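Long-range contacts in nucleoside-diphosphate-sugar pyrophosphorylase (Vibrio cholerae, PDB 4EVW), which probably transfers a nucleotidyl group onto a sugar phosphate, releasing pyrophosphate and forming a nucleoside-diphosphate sugar: residues 1-7 / 48-54; 30-34 / 62-67; 130-136 / 218-224. The protein carries 1 engineered substitution. All coordinates share one frame. Residue numbers count along the deposited sequence, not the author numbering.

Interaction 1: 1-7 / 48-54; sequences MIVIPMA and PFLFIVR
Two parallel strands of the Rossmann-like nucleotidyltransferase core, 2-5 and 49-54, lie side by side, their axes 4.7 Å apart and 10° from parallel. Ile-2 pairs with Phe-49, Val-3 with Leu-50, Ile-4 with Phe-51 and Pro-5 with Ile-52. Ile-2 N donates to Pro-48 O (3.0 Å), Leu-50 N to Ile-2 O (2.8 Å), Ile-4 N to Leu-50 O (2.8 Å), Ile-52 N to Ile-4 O (3.0 Å) and Met-6 N to Ile-52 O (2.8 Å).

Beta-branched Ile and Val favour the extended backbone and, with the Phe rings, fill faces covered by helices 59-70 (at Phe-51) and 87-100 (at Ile-52). On one face Ile-2 and Ile-4, both mm, lie beside Phe-49 and Phe-51, both m at chi1; Ile-2 CB sits over the Phe-49 ring, 4.0 Å from its centroid, a CH-pi contact. On the other, Val-3 (t) sets CG1 3.7 Å from CD1 of Ile-52 (mt), near Leu-50 (tp). Selenomethionine Met-1 (ttm) reaches CE to 3.6 Å from Pro-48 CG. Where the strands part, a water donates to Met-6 O (2.6 Å) and accepts from Arg-54 N (3.0 Å).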
loop_
_atom_site.group_PDB
_atom_site.type_symbol
_atom_site.label_atom_id
_atom_site.label_comp_id
_atom_site.label_asym_id
_atom_site.label_seq_id
_atom_site.Cartn_x
_atom_site.Cartn_y
_atom_site.Cartn_z
HETATM N N MSE A 1 11.993 -1.399 3.355
HETATM C CA MSE A 1 11.340 -0.139 3.797
HETATM C C MSE A 1 9.835 -0.215 3.610
HETATM O O MSE A 1 9.350 -0.582 2.535
HETATM C CB MSE A 1 11.882 1.051 3.000
HETATM C CG MSE A 1 11.257 2.366 3.404
HETATM SE SE MSE A 1 12.064 3.881 2.525
HETATM C CE MSE A 1 13.795 3.863 3.398
ATOM N N ILE A 2 9.100 0.139 4.658
ATOM C CA ILE A 2 7.644 0.114 4.618
ATOM C C ILE A 2 7.196 1.495 4.150
ATOM O O ILE A 2 7.516 2.504 4.777
ATOM C CB ILE A 2 7.063 -0.168 6.011
ATOM C CG1 ILE A 2 7.654 -1.467 6.573
ATOM C CG2 ILE A 2 5.545 -0.271 5.929
ATOM C CD1 ILE A 2 7.116 -2.720 5.935
ATOM N N VAL A 3 6.465 1.530 3.043
ATOM C CA VAL A 3 6.011 2.790 2.467
ATOM C C VAL A 3 4.500 2.903 2.580
ATOM O O VAL A 3 3.766 2.021 2.130
ATOM C CB VAL A 3 6.409 2.877 0.979
ATOM C CG1 VAL A 3 5.922 4.195 0.380
ATOM C CG2 VAL A 3 7.927 2.743 0.839
ATOM N N ILE A 4 4.030 3.987 3.176
ATOM C CA ILE A 4 2.600 4.164 3.316
ATOM C C ILE A 4 2.118 5.414 2.606
ATOM O O ILE A 4 2.318 6.530 3.088
ATOM C CB ILE A 4 2.159 4.288 4.788
ATOM C CG1 ILE A 4 2.899 3.275 5.665
ATOM C CG2 ILE A 4 0.641 4.043 4.879
ATOM C CD1 ILE A 4 2.361 1.868 5.579
ATOM N N PRO A 5 1.548 5.249 1.442
ATOM C CA PRO A 5 0.997 6.373 0.711
ATOM C C PRO A 5 -0.302 6.813 1.380
ATOM O O PRO A 5 -1.170 6.029 1.537
ATOM C CB PRO A 5 0.755 5.799 -0.662
ATOM C CG PRO A 5 0.652 4.350 -0.460
ATOM C CD PRO A 5 1.303 3.968 0.784
HETATM N N MSE A 6 -0.400 8.043 1.808
HETATM C CA MSE A 6 -1.595 8.491 2.468
HETATM C C MSE A 6 -1.868 9.931 2.138
HETATM O O MSE A 6 -2.158 10.673 2.988
HETATM C CB MSE A 6 -1.508 8.297 3.977
HETATM C CG MSE A 6 -0.158 8.525 4.570
HETATM SE SE MSE A 6 -0.007 8.328 6.529
HETATM C CE MSE A 6 -1.344 9.531 7.129
ATOM N N ALA A 7 -1.787 10.261 0.866
ATOM C CA ALA A 7 -1.936 11.600 0.396
ATOM C C ALA A 7 -3.293 11.805 -0.220
ATOM O O ALA A 7 -3.617 12.870 -0.615
ATOM C CB ALA A 7 -0.892 11.916 -0.584
ATOM N N PRO A 48 13.085 0.886 8.158
ATOM C CA PRO A 48 12.671 2.275 7.961
ATOM C C PRO A 48 11.242 2.348 7.425
ATOM O O PRO A 48 10.784 1.440 6.723
ATOM C CB PRO A 48 13.701 2.806 6.963
ATOM C CG PRO A 48 14.070 1.585 6.173
ATOM C CD PRO A 48 14.162 0.508 7.224
ATOM N N PHE A 49 10.541 3.419 7.780
ATOM C CA PHE A 49 9.174 3.656 7.318
ATOM C C PHE A 49 9.153 4.981 6.574
ATOM O O PHE A 49 9.789 5.950 6.995
ATOM C CB PHE A 49 8.183 3.784 8.488
ATOM C CG PHE A 49 7.834 2.486 9.144
ATOM C CD1 PHE A 49 8.784 1.787 9.877
ATOM C CD2 PHE A 49 6.548 1.960 9.028
ATOM C CE1 PHE A 49 8.465 0.581 10.487
ATOM C CE2 PHE A 49 6.217 0.754 9.633
ATOM C CZ PHE A 49 7.178 0.062 10.365
ATOM N N LEU A 50 8.426 5.023 5.463
ATOM C CA LEU A 50 8.284 6.261 4.705
ATOM C C LEU A 50 6.798 6.575 4.658
ATOM O O LEU A 50 6.011 5.807 4.093
ATOM C CB LEU A 50 8.814 6.108 3.277
ATOM C CG LEU A 50 8.496 7.269 2.323
ATOM C CD1 LEU A 50 9.118 8.566 2.814
ATOM C CD2 LEU A 50 9.022 6.927 0.940
ATOM N N PHE A 51 6.414 7.692 5.270
ATOM C CA PHE A 51 5.021 8.111 5.275
ATOM C C PHE A 51 4.901 9.222 4.242
ATOM O O PHE A 51 5.608 10.227 4.321
ATOM C CB PHE A 51 4.637 8.622 6.667
ATOM C CG PHE A 51 4.774 7.580 7.750
ATOM C CD1 PHE A 51 3.835 6.561 7.877
ATOM C CD2 PHE A 51 5.855 7.605 8.621
ATOM C CE1 PHE A 51 3.971 5.576 8.862
ATOM C CE2 PHE A 51 6.001 6.624 9.611
ATOM C CZ PHE A 51 5.055 5.611 9.728
ATOM N N ILE A 52 4.021 9.035 3.266
ATOM C CA ILE A 52 3.843 10.037 2.222
ATOM C C ILE A 52 2.499 10.689 2.452
ATOM O O ILE A 52 1.449 10.085 2.249
ATOM C CB ILE A 52 3.898 9.404 0.824
ATOM C CG1 ILE A 52 5.154 8.532 0.708
ATOM C CG2 ILE A 52 3.941 10.500 -0.233
ATOM C CD1 ILE A 52 5.195 7.666 -0.546
ATOM N N VAL A 53 2.551 11.939 2.887
ATOM C CA VAL A 53 1.350 12.670 3.221
ATOM C C VAL A 53 1.160 13.907 2.388
ATOM O O VAL A 53 2.021 14.300 1.595
ATOM C CB VAL A 53 1.393 13.141 4.678
ATOM C CG1 VAL A 53 1.664 11.972 5.596
ATOM C CG2 VAL A 53 2.494 14.188 4.835
ATOM N N ARG A 54 0.021 14.540 2.613
ATOM C CA ARG A 54 -0.288 15.763 1.916
ATOM C C ARG A 54 -0.238 16.929 2.884
ATOM O O ARG A 54 -0.388 16.746 4.092
ATOM C CB ARG A 54 -1.656 15.668 1.310
ATOM C CG ARG A 54 -1.673 16.389 0.042
ATOM C CD ARG A 54 -2.719 15.847 -0.839
ATOM N NE ARG A 54 -3.371 16.982 -1.446
ATOM C CZ ARG A 54 -4.579 17.403 -1.107
ATOM N NH1 ARG A 54 -5.277 16.764 -0.173
ATOM N NH2 ARG A 54 -5.072 18.486 -1.681
HETATM O O HOH W 1 -2.230 13.101 3.951
#

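Interaction 2: 30-34 / 62-67; sequences QTLFE and FVREKA
This is a helix-to-helix side-chain contact on one flank of the Rossmann-like core, where the capped start of helix 32-37 meets the middle of helix 59-70, on the side of the sheet where Phe-51 lies. The first segment runs extended through Gln-30 and Thr-31, then turns helical from Leu-32; residues 62-67 are helical throughout, with Lys-66 N bonded to Phe-62 O (2.9 Å) and Ala-67 N to Val-63 O (2.8 Å). The closest CA atoms are those of Glu-34 and Lys-66, 7.3 Å apart, and those of Phe-33 and Val-63, 8.3 Å apart.

Thr-31 is the N-cap and forms a capping box with Glu-34: Glu-34 N donates to Thr-31 OG1 (3.2 Å), and Thr-31 N to Glu-34 OE1 (2.9 Å). Threonine, with chi1 p, can thus accept from a first-turn amide, and its hydroxyl also donates to Glu-34 OE1, 2.6 Å from OG1.

Phe-33, t at chi1, points toward the other helix and fills the gap between the two. Phe-62, also t, turns its edge to the Phe-33 face in an offset edge-to-face pair, with centroids 5.6 Å apart and planes at 69°. Phe-33 CZ lies 3.9 Å from Val-63 CG1, and Phe-33 CE2 3.6 Å from Lys-66 CB, so the aliphatic base of the lysine extends the apolar surface. Beyond it the mmtt chain of Lys-66 carries its ammonium to the box carboxylate: a salt bridge, weak as a hydrogen bond, with NZ 3.4 Å from Glu-34 OE1.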
loop_
_atom_site.group_PDB
_atom_site.type_symbol
_atom_site.label_atom_id
_atom_site.label_comp_id
_atom_site.label_asym_id
_atom_site.label_seq_id
_atom_site.Cartn_x
_atom_site.Cartn_y
_atom_site.Cartn_z
ATOM N N GLN A 30 -7.299 4.269 19.920
ATOM C CA GLN A 30 -6.243 4.796 19.066
ATOM C C GLN A 30 -6.724 5.126 17.657
ATOM O O GLN A 30 -7.759 4.632 17.209
ATOM C CB GLN A 30 -5.064 3.815 19.018
ATOM C CG GLN A 30 -5.390 2.442 18.467
ATOM C CD GLN A 30 -4.217 1.481 18.581
ATOM O OE1 GLN A 30 -4.254 0.375 18.044
ATOM N NE2 GLN A 30 -3.172 1.901 19.286
ATOM N N THR A 31 -5.961 5.970 16.967
ATOM C CA THR A 31 -6.303 6.394 15.616
ATOM C C THR A 31 -6.193 5.271 14.600
ATOM O O THR A 31 -5.460 4.303 14.802
ATOM C CB THR A 31 -5.401 7.554 15.152
ATOM O OG1 THR A 31 -4.032 7.124 15.140
ATOM C CG2 THR A 31 -5.552 8.750 16.090
ATOM N N LEU A 32 -6.926 5.396 13.501
ATOM C CA LEU A 32 -6.869 4.375 12.471
ATOM C C LEU A 32 -5.431 4.309 11.947
ATOM O O LEU A 32 -4.959 3.242 11.554
ATOM C CB LEU A 32 -7.876 4.689 11.354
ATOM C CG LEU A 32 -9.339 4.696 11.834
ATOM C CD1 LEU A 32 -10.281 4.816 10.640
ATOM C CD2 LEU A 32 -9.636 3.414 12.597
ATOM N N PHE A 33 -4.727 5.441 11.973
ATOM C CA PHE A 33 -3.332 5.476 11.532
ATOM C C PHE A 33 -2.533 4.482 12.368
ATOM O O PHE A 33 -1.765 3.679 11.839
ATOM C CB PHE A 33 -2.734 6.873 11.724
ATOM C CG PHE A 33 -1.246 6.935 11.491
ATOM C CD1 PHE A 33 -0.726 6.997 10.203
ATOM C CD2 PHE A 33 -0.365 6.934 12.568
ATOM C CE1 PHE A 33 0.651 7.061 9.993
ATOM C CE2 PHE A 33 1.013 6.995 12.366
ATOM C CZ PHE A 33 1.521 7.060 11.076
ATOM N N GLU A 34 -2.726 4.541 13.683
ATOM C CA GLU A 34 -2.021 3.651 14.601
ATOM C C GLU A 34 -2.419 2.190 14.419
ATOM O O GLU A 34 -1.567 1.299 14.459
ATOM C CB GLU A 34 -2.271 4.091 16.044
ATOM C CG GLU A 34 -1.611 5.417 16.401
ATOM C CD GLU A 34 -2.199 6.029 17.659
ATOM O OE1 GLU A 34 -3.242 6.710 17.562
ATOM O OE2 GLU A 34 -1.624 5.813 18.746
ATOM N N PHE A 62 1.140 15.327 12.751
ATOM C CA PHE A 62 0.404 14.202 13.331
ATOM C C PHE A 62 1.191 12.893 13.168
ATOM O O PHE A 62 1.384 12.143 14.132
ATOM C CB PHE A 62 -0.970 14.080 12.652
ATOM C CG PHE A 62 -1.704 12.794 12.959
ATOM C CD1 PHE A 62 -2.507 12.680 14.092
ATOM C CD2 PHE A 62 -1.605 11.705 12.098
ATOM C CE1 PHE A 62 -3.205 11.496 14.356
ATOM C CE2 PHE A 62 -2.294 10.518 12.353
ATOM C CZ PHE A 62 -3.098 10.412 13.483
ATOM N N VAL A 63 1.650 12.627 11.947
ATOM C CA VAL A 63 2.406 11.409 11.666
ATOM C C VAL A 63 3.717 11.355 12.438
ATOM O O VAL A 63 4.067 10.320 13.002
ATOM C CB VAL A 63 2.707 11.276 10.152
ATOM C CG1 VAL A 63 3.636 10.084 9.891
ATOM C CG2 VAL A 63 1.406 11.096 9.397
ATOM N N ARG A 64 4.446 12.464 12.462
ATOM C CA ARG A 64 5.709 12.480 13.180
ATOM C C ARG A 64 5.485 12.173 14.660
ATOM O O ARG A 64 6.220 11.382 15.254
ATOM C CB ARG A 64 6.406 13.831 13.019
ATOM C CG ARG A 64 7.795 13.842 13.632
ATOM C CD ARG A 64 8.612 15.037 13.173
ATOM N NE ARG A 64 9.025 14.949 11.772
ATOM C CZ ARG A 64 10.043 14.215 11.321
ATOM N NH1 ARG A 64 10.774 13.487 12.155
ATOM N NH2 ARG A 64 10.340 14.223 10.029
ATOM N N GLU A 65 4.466 12.786 15.255
ATOM C CA GLU A 65 4.173 12.546 16.665
ATOM C C GLU A 65 3.763 11.100 16.934
ATOM O O GLU A 65 4.258 10.474 17.875
ATOM C CB GLU A 65 3.069 13.492 17.160
ATOM C CG GLU A 65 3.530 14.929 17.384
ATOM C CD GLU A 65 2.418 15.824 17.918
ATOM O OE1 GLU A 65 1.332 15.301 18.241
ATOM O OE2 GLU A 65 2.629 17.051 18.019
ATOM N N LYS A 66 2.859 10.569 16.114
ATOM C CA LYS A 66 2.396 9.195 16.293
ATOM C C LYS A 66 3.505 8.174 16.049
ATOM O O LYS A 66 3.639 7.211 16.807
ATOM C CB LYS A 66 1.215 8.899 15.364
ATOM C CG LYS A 66 -0.034 9.719 15.658
ATOM C CD LYS A 66 -0.631 9.387 17.017
ATOM C CE LYS A 66 -1.801 10.313 17.326
ATOM N NZ LYS A 66 -2.574 9.890 18.526
ATOM N N ALA A 67 4.297 8.372 14.997
ATOM C CA ALA A 67 5.386 7.441 14.697
ATOM C C ALA A 67 6.393 7.399 15.845
ATOM O O ALA A 67 6.867 6.333 16.237
ATOM C CB ALA A 67 6.095 7.849 13.405
#

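Interaction 3: 130-136 / 218-224; sequences SDGYLEV and NIHYHLI
A parallel strand pair, 132-136 with 219-223, continues the mixed sheet beyond its Rossmann-like half. The axes approach to 4.4 Å and cross at -27°. Gly-132 pairs with Ile-219, through Leu-134 with Tyr-221, to Val-136 with Leu-223.

At the entry, Asp-131 N gives to Asn-218 O (2.8 Å), while the m rotamer of Asp-131 lets OD2 accept from Asn-218 N (2.7 Å), so a carboxylate stands in for a backbone acceptor. The ladder continues with His-220 N to Gly-132 O (3.0 Å), Leu-134 N to His-220 O (2.9 Å), His-222 N to Leu-134 O (2.9 Å), Val-136 N to His-222 O (2.8 Å) and Ile-224 N to Val-136 O (2.8 Å).

Polar residues suit the Tyr-133 face because water and neighbouring side chains match them. A water lies 2.8 Å from Tyr-133 OH and 3.3 Å from His-222 ND1 and donates to Glu-135 OE2 (2.6 Å), which also salt-bridges Arg-118; Glu-135 OE1 hydrogen-bonds Thr-172 OG1. His-220 ND1 bonds Thr-155; its NE2 donates weakly to Asn-218 OD1 (2.8 Å), also bonded by Lys-156. Oppositely, Leu-134 CD1 meets Ile-219 CG2 (3.8 Å).

Helix 208-214 packs on Leu-134 and Ile-219, while strands 169-172 and 174-177 run antiparallel to 132-138.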
loop_
_atom_site.group_PDB
_atom_site.type_symbol
_atom_site.label_atom_id
_atom_site.label_comp_id
_atom_site.label_asym_id
_atom_site.label_seq_id
_atom_site.Cartn_x
_atom_site.Cartn_y
_atom_site.Cartn_z
ATOM N N SER A 130 12.000 -14.049 -4.323
ATOM C CA SER A 130 11.229 -13.491 -5.429
ATOM C C SER A 130 11.644 -12.051 -5.671
ATOM O O SER A 130 12.303 -11.439 -4.831
ATOM C CB SER A 130 9.732 -13.546 -5.108
ATOM O OG SER A 130 9.426 -12.787 -3.949
ATOM N N ASP A 131 11.264 -11.508 -6.823
ATOM C CA ASP A 131 11.596 -10.124 -7.130
ATOM C C ASP A 131 10.517 -9.216 -6.554
ATOM O O ASP A 131 10.689 -7.996 -6.471
ATOM C CB ASP A 131 11.712 -9.927 -8.644
ATOM C CG ASP A 131 12.940 -10.616 -9.224
ATOM O OD1 ASP A 131 14.049 -10.378 -8.699
ATOM O OD2 ASP A 131 12.801 -11.387 -10.197
ATOM N N GLY A 132 9.406 -9.825 -6.152
ATOM C CA GLY A 132 8.310 -9.067 -5.574
ATOM C C GLY A 132 7.123 -9.979 -5.330
ATOM O O GLY A 132 7.045 -11.068 -5.892
ATOM N N TYR A 133 6.203 -9.562 -4.476
ATOM C CA TYR A 133 5.034 -10.389 -4.234
ATOM C C TYR A 133 3.855 -9.559 -3.784
ATOM O O TYR A 133 4.013 -8.475 -3.217
ATOM C CB TYR A 133 5.332 -11.489 -3.200
ATOM C CG TYR A 133 5.188 -11.063 -1.757
ATOM C CD1 TYR A 133 6.249 -10.477 -1.062
ATOM C CD2 TYR A 133 3.976 -11.229 -1.090
ATOM C CE1 TYR A 133 6.100 -10.076 0.271
ATOM C CE2 TYR A 133 3.816 -10.833 0.227
ATOM C CZ TYR A 133 4.875 -10.258 0.902
ATOM O OH TYR A 133 4.700 -9.877 2.212
ATOM N N LEU A 134 2.666 -10.077 -4.061
ATOM C CA LEU A 134 1.424 -9.423 -3.689
ATOM C C LEU A 134 0.771 -10.285 -2.635
ATOM O O LEU A 134 0.626 -11.491 -2.819
ATOM C CB LEU A 134 0.466 -9.328 -4.886
ATOM C CG LEU A 134 0.873 -8.481 -6.090
ATOM C CD1 LEU A 134 1.641 -9.330 -7.100
ATOM C CD2 LEU A 134 -0.391 -7.903 -6.727
ATOM N N GLU A 135 0.386 -9.673 -1.526
ATOM C CA GLU A 135 -0.292 -10.414 -0.477
ATOM C C GLU A 135 -1.742 -10.492 -0.928
ATOM O O GLU A 135 -2.321 -9.486 -1.348
ATOM C CB GLU A 135 -0.188 -9.662 0.838
ATOM C CG GLU A 135 -0.770 -10.392 2.022
ATOM C CD GLU A 135 -0.638 -9.574 3.280
ATOM O OE1 GLU A 135 -1.363 -8.565 3.406
ATOM O OE2 GLU A 135 0.207 -9.927 4.131
ATOM N N VAL A 136 -2.331 -11.679 -0.858
ATOM C CA VAL A 136 -3.708 -11.847 -1.303
ATOM C C VAL A 136 -4.566 -12.652 -0.333
ATOM O O VAL A 136 -4.051 -13.338 0.551
ATOM C CB VAL A 136 -3.756 -12.556 -2.689
ATOM C CG1 VAL A 136 -3.074 -11.694 -3.748
ATOM C CG2 VAL A 136 -3.077 -13.931 -2.608
ATOM N N ASN A 218 10.539 -12.385 -11.356
ATOM C CA ASN A 218 9.876 -13.450 -10.620
ATOM C C ASN A 218 8.891 -12.913 -9.584
ATOM O O ASN A 218 9.255 -12.661 -8.439
ATOM C CB ASN A 218 10.963 -14.305 -9.961
ATOM C CG ASN A 218 10.428 -15.587 -9.375
ATOM O OD1 ASN A 218 9.372 -16.074 -9.776
ATOM N ND2 ASN A 218 11.171 -16.159 -8.434
ATOM N N ILE A 219 7.634 -12.760 -9.989
ATOM C CA ILE A 219 6.604 -12.222 -9.105
ATOM C C ILE A 219 5.690 -13.305 -8.536
ATOM O O ILE A 219 5.176 -14.151 -9.267
ATOM C CB ILE A 219 5.743 -11.176 -9.855
ATOM C CG1 ILE A 219 6.649 -10.086 -10.451
ATOM C CG2 ILE A 219 4.702 -10.582 -8.913
ATOM C CD1 ILE A 219 7.516 -9.343 -9.426
ATOM N N HIS A 220 5.484 -13.272 -7.223
ATOM C CA HIS A 220 4.639 -14.265 -6.568
ATOM C C HIS A 220 3.515 -13.652 -5.762
ATOM O O HIS A 220 3.385 -12.434 -5.665
ATOM C CB HIS A 220 5.485 -15.125 -5.625
ATOM C CG HIS A 220 6.407 -16.066 -6.331
ATOM N ND1 HIS A 220 6.251 -17.434 -6.282
ATOM C CD2 HIS A 220 7.483 -15.838 -7.121
ATOM C CE1 HIS A 220 7.189 -18.010 -7.011
ATOM N NE2 HIS A 220 7.950 -17.063 -7.532
ATOM N N TYR A 221 2.675 -14.512 -5.202
ATOM C CA TYR A 221 1.617 -14.040 -4.333
ATOM C C TYR A 221 1.818 -14.769 -3.030
ATOM O O TYR A 221 2.537 -15.773 -2.968
ATOM C CB TYR A 221 0.210 -14.330 -4.894
ATOM C CG TYR A 221 -0.221 -15.791 -4.947
ATOM C CD1 TYR A 221 -0.682 -16.458 -3.809
ATOM C CD2 TYR A 221 -0.206 -16.490 -6.153
ATOM C CE1 TYR A 221 -1.130 -17.787 -3.880
ATOM C CE2 TYR A 221 -0.650 -17.814 -6.236
ATOM C CZ TYR A 221 -1.108 -18.454 -5.098
ATOM O OH TYR A 221 -1.553 -19.753 -5.187
ATOM N N HIS A 222 1.226 -14.230 -1.977
ATOM C CA HIS A 222 1.282 -14.866 -0.677
ATOM C C HIS A 222 -0.134 -14.809 -0.146
ATOM O O HIS A 222 -0.675 -13.732 0.106
ATOM C CB HIS A 222 2.211 -14.155 0.293
ATOM C CG HIS A 222 2.248 -14.808 1.639
ATOM N ND1 HIS A 222 1.809 -14.184 2.784
ATOM C CD2 HIS A 222 2.600 -16.065 2.004
ATOM C CE1 HIS A 222 1.884 -15.028 3.800
ATOM N NE2 HIS A 222 2.359 -16.174 3.351
ATOM N N LEU A 223 -0.732 -15.981 0.013
ATOM C CA LEU A 223 -2.107 -16.092 0.476
ATOM C C LEU A 223 -2.263 -16.053 1.990
ATOM O O LEU A 223 -1.610 -16.811 2.705
ATOM C CB LEU A 223 -2.708 -17.397 -0.050
ATOM C CG LEU A 223 -4.143 -17.710 0.377
ATOM C CD1 LEU A 223 -5.094 -16.700 -0.249
ATOM C CD2 LEU A 223 -4.508 -19.123 -0.055
ATOM N N ILE A 224 -3.118 -15.161 2.482
ATOM C CA ILE A 224 -3.371 -15.101 3.917
ATOM C C ILE A 224 -4.849 -15.386 4.127
ATOM O O ILE A 224 -5.637 -15.351 3.177
ATOM C CB ILE A 224 -3.021 -13.725 4.553
ATOM C CG1 ILE A 224 -3.949 -12.630 4.024
ATOM C CG2 ILE A 224 -1.558 -13.386 4.290
ATOM C CD1 ILE A 224 -3.819 -11.316 4.781
HETATM O O HOH W 2 2.478 -11.047 3.389
#

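In the fold
Interactions 1 and 2 interlock: their segments alternate along the chain, and strand 49-54 leads into helix 59-70. They share one apolar core, where Phe-51 CE1 lies 3.6 Å from Phe-33 CZ and Met-6 SE 3.7 Å from Phe-33 CE1. Interaction 3 is separate, its centre about 21 Å from that of interaction 1 and about 28 Å from that of interaction 2, yet interactions 1 and 3 belong to the same sheet. Both are parallel backbone ladders, but the first is almost wholly buried and hydrocarbon-lined, whereas the third, partly exposed, carries histidine, tyrosine and carboxylate groups. Interaction 2 relies on side chains alone, joining aromatic packing to a charged pair.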